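Local coordinates for protein kinase A regulatory subunit, putative (Trypanosoma cruzi, PDB 6FTF) that binds 7-cyano-7-deazainosine in its cyclic nucleotide-binding domains and probably restrains the catalytic subunit of a cAMP-independent protein kinase A, at residues E111-L114 against V120-T123. Numbering follows the deposited sequence. Where two conformers were deposited one is given.
Sequences ELEL and VVAT. With 7CI (7-cyano-7-deazainosine), chain F.
Glu113 OE2 takes two hydrogen bonds, one from Val121 N at 2.9 Å and one from O4 of the bound 7-cyano-7-deazainosine at 2.7 Å. The arrangement is the phosphate-binding cassette of a cyclic nucleotide-binding domain, a short helix followed by a loop, and it is consistent with a cassette adapted to nucleosides. Where cAMP would be expected to carry its cyclic phosphate, a carboxylate meets the 3' and 5' hydroxyls, O3 and O4: Glu113 OE1 accepts from O3, also at 2.7 Å, so the acid bridges both. The amide of Val121 comes to OE2 almost straight (170°), on the anti side and slightly out of the carboxylate plane, and this backbone bond, with the two from the ligand, fixes the rotation of the group. The first torsion of Glu113 (-68°) sets CG near Val120 CA, and the bend at chi2 (71°) swings the carboxylate toward the ligand. On the loop side Ala122 N donates to O4 at 3.0 Å, giving that hydroxyl partners from both segments. Two residues before Glu113, Glu111 OE2 accepts from the ligand's O2, while Glu111 OE1 is hydrogen-bonded to Tyr172 OH; Gly110 N and Lys95 NZ also bond the ligand. Beside these polar bonds, in the conformer described, Leu112 and Val121 cross at about a right angle, CD2 meeting CG2 at 3.9 Å, and Leu112 CD2 also lies 3.8 Å from C7 of the base. With CG1 of Val121 anti to its backbone N (chi1 174°), that methyl reaches the cyano group, 3.4 Å from N4.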
loop_
_atom_site.group_PDB
_atom_site.type_symbol
_atom_site.label_atom_id
_atom_site.label_comp_id
_atom_site.label_asym_id
_atom_site.label_seq_id
_atom_site.Cartn_x
_atom_site.Cartn_y
_atom_site.Cartn_z
ATOM N N GLU A 111 -4.422 14.082 4.381
ATOM C CA GLU A 111 -5.340 13.012 4.732
ATOM C C GLU A 111 -5.575 12.913 6.230
ATOM O O GLU A 111 -6.652 12.501 6.649
ATOM C CB GLU A 111 -4.841 11.684 4.154
ATOM C CG GLU A 111 -3.832 10.909 4.981
ATOM C CD GLU A 111 -2.488 11.568 5.163
ATOM O OE1 GLU A 111 -1.772 11.115 6.104
ATOM O OE2 GLU A 111 -2.129 12.483 4.392
ATOM N N LEU A 112 -4.588 13.280 7.035
ATOM C CA LEU A 112 -4.751 13.213 8.481
ATOM C C LEU A 112 -5.880 14.133 8.926
ATOM O O LEU A 112 -6.743 13.755 9.732
ATOM C CB LEU A 112 -3.425 13.617 9.122
ATOM C CG LEU A 112 -3.188 13.423 10.612
ATOM C CD1 LEU A 112 -3.312 11.980 11.014
ATOM C CD2 LEU A 112 -1.791 13.898 10.929
ATOM N N GLU A 113 -5.902 15.340 8.365
ATOM C CA GLU A 113 -6.900 16.333 8.706
ATOM C C GLU A 113 -8.286 15.939 8.215
ATOM O O GLU A 113 -9.280 16.190 8.901
ATOM C CB GLU A 113 -6.488 17.655 8.076
ATOM C CG GLU A 113 -5.235 18.260 8.691
ATOM C CD GLU A 113 -3.927 17.543 8.373
ATOM O OE1 GLU A 113 -3.826 16.853 7.321
ATOM O OE2 GLU A 113 -2.980 17.675 9.169
ATOM N N LEU A 114 -8.376 15.355 7.015
ATOM C CA LEU A 114 -9.670 14.953 6.469
ATOM C C LEU A 114 -10.225 13.721 7.165
ATOM O O LEU A 114 -11.429 13.642 7.421
ATOM C CB LEU A 114 -9.550 14.721 4.966
ATOM C CG LEU A 114 -9.354 15.982 4.137
ATOM C CD1 LEU A 114 -8.991 15.633 2.716
ATOM C CD2 LEU A 114 -10.594 16.826 4.175
ATOM N N VAL A 120 -4.718 21.570 10.545
ATOM C CA VAL A 120 -3.469 21.028 10.024
ATOM C C VAL A 120 -2.509 20.720 11.159
ATOM O O VAL A 120 -2.184 21.589 11.975
ATOM C CB VAL A 120 -2.856 21.990 8.992
ATOM C CG1 VAL A 120 -1.505 21.483 8.543
ATOM C CG2 VAL A 120 -3.809 22.153 7.796
ATOM N N VAL A 121 -2.016 19.483 11.181
ATOM C CA VAL A 121 -1.154 19.033 12.267
ATOM C C VAL A 121 0.293 19.458 12.045
ATOM O O VAL A 121 0.977 19.888 12.985
ATOM C CB VAL A 121 -1.288 17.509 12.420
ATOM C CG1 VAL A 121 -0.307 16.961 13.451
ATOM C CG2 VAL A 121 -2.721 17.138 12.801
ATOM N N ALA A 122 0.797 19.324 10.823
ATOM C CA ALA A 122 2.188 19.604 10.506
ATOM C C ALA A 122 2.271 20.473 9.259
ATOM O O ALA A 122 1.390 20.435 8.394
ATOM C CB ALA A 122 2.972 18.314 10.243
ATOM N N THR A 123 3.318 21.283 9.188
ATOM C CA THR A 123 3.579 22.062 7.992
ATOM C C THR A 123 4.147 21.175 6.895
ATOM O O THR A 123 4.954 20.278 7.149
ATOM C CB THR A 123 4.525 23.203 8.344
ATOM O OG1 THR A 123 3.818 24.097 9.200
ATOM C CG2 THR A 123 4.998 23.955 7.108
HETATM C C1 7CI F . 1.470 14.619 6.843
HETATM N N1 7CI F . 1.937 14.148 8.185
HETATM O O1 7CI F . 1.400 16.036 6.865
HETATM C C2 7CI F . 2.793 13.140 8.366
HETATM N N2 7CI F . 3.380 12.313 7.466
HETATM O O2 7CI F . 0.005 13.934 5.169
HETATM C C3 7CI F . 4.192 11.347 7.929
HETATM N N3 7CI F . 4.431 11.207 9.302
HETATM O O3 7CI F . -1.975 15.206 6.312
HETATM C C4 7CI F . 3.845 12.027 10.216
HETATM N N4 7CI F . 2.046 14.606 12.962
HETATM C C5 7CI F . 2.992 13.041 9.780
HETATM O O5 7CI F . 4.110 11.819 11.435
HETATM C C6 7CI F . 2.221 14.081 10.428
HETATM C C7 7CI F . 1.603 14.743 9.358
HETATM C C8 7CI F . 2.127 14.368 11.814
HETATM C C9 7CI F . 0.130 14.145 6.516
HETATM C C10 7CI F . -0.711 15.212 6.987
HETATM C C11 7CI F . 0.077 16.444 6.591
HETATM C C12 7CI F . -0.295 17.744 7.435
HETATM O O4 7CI F . -0.316 17.435 8.812
#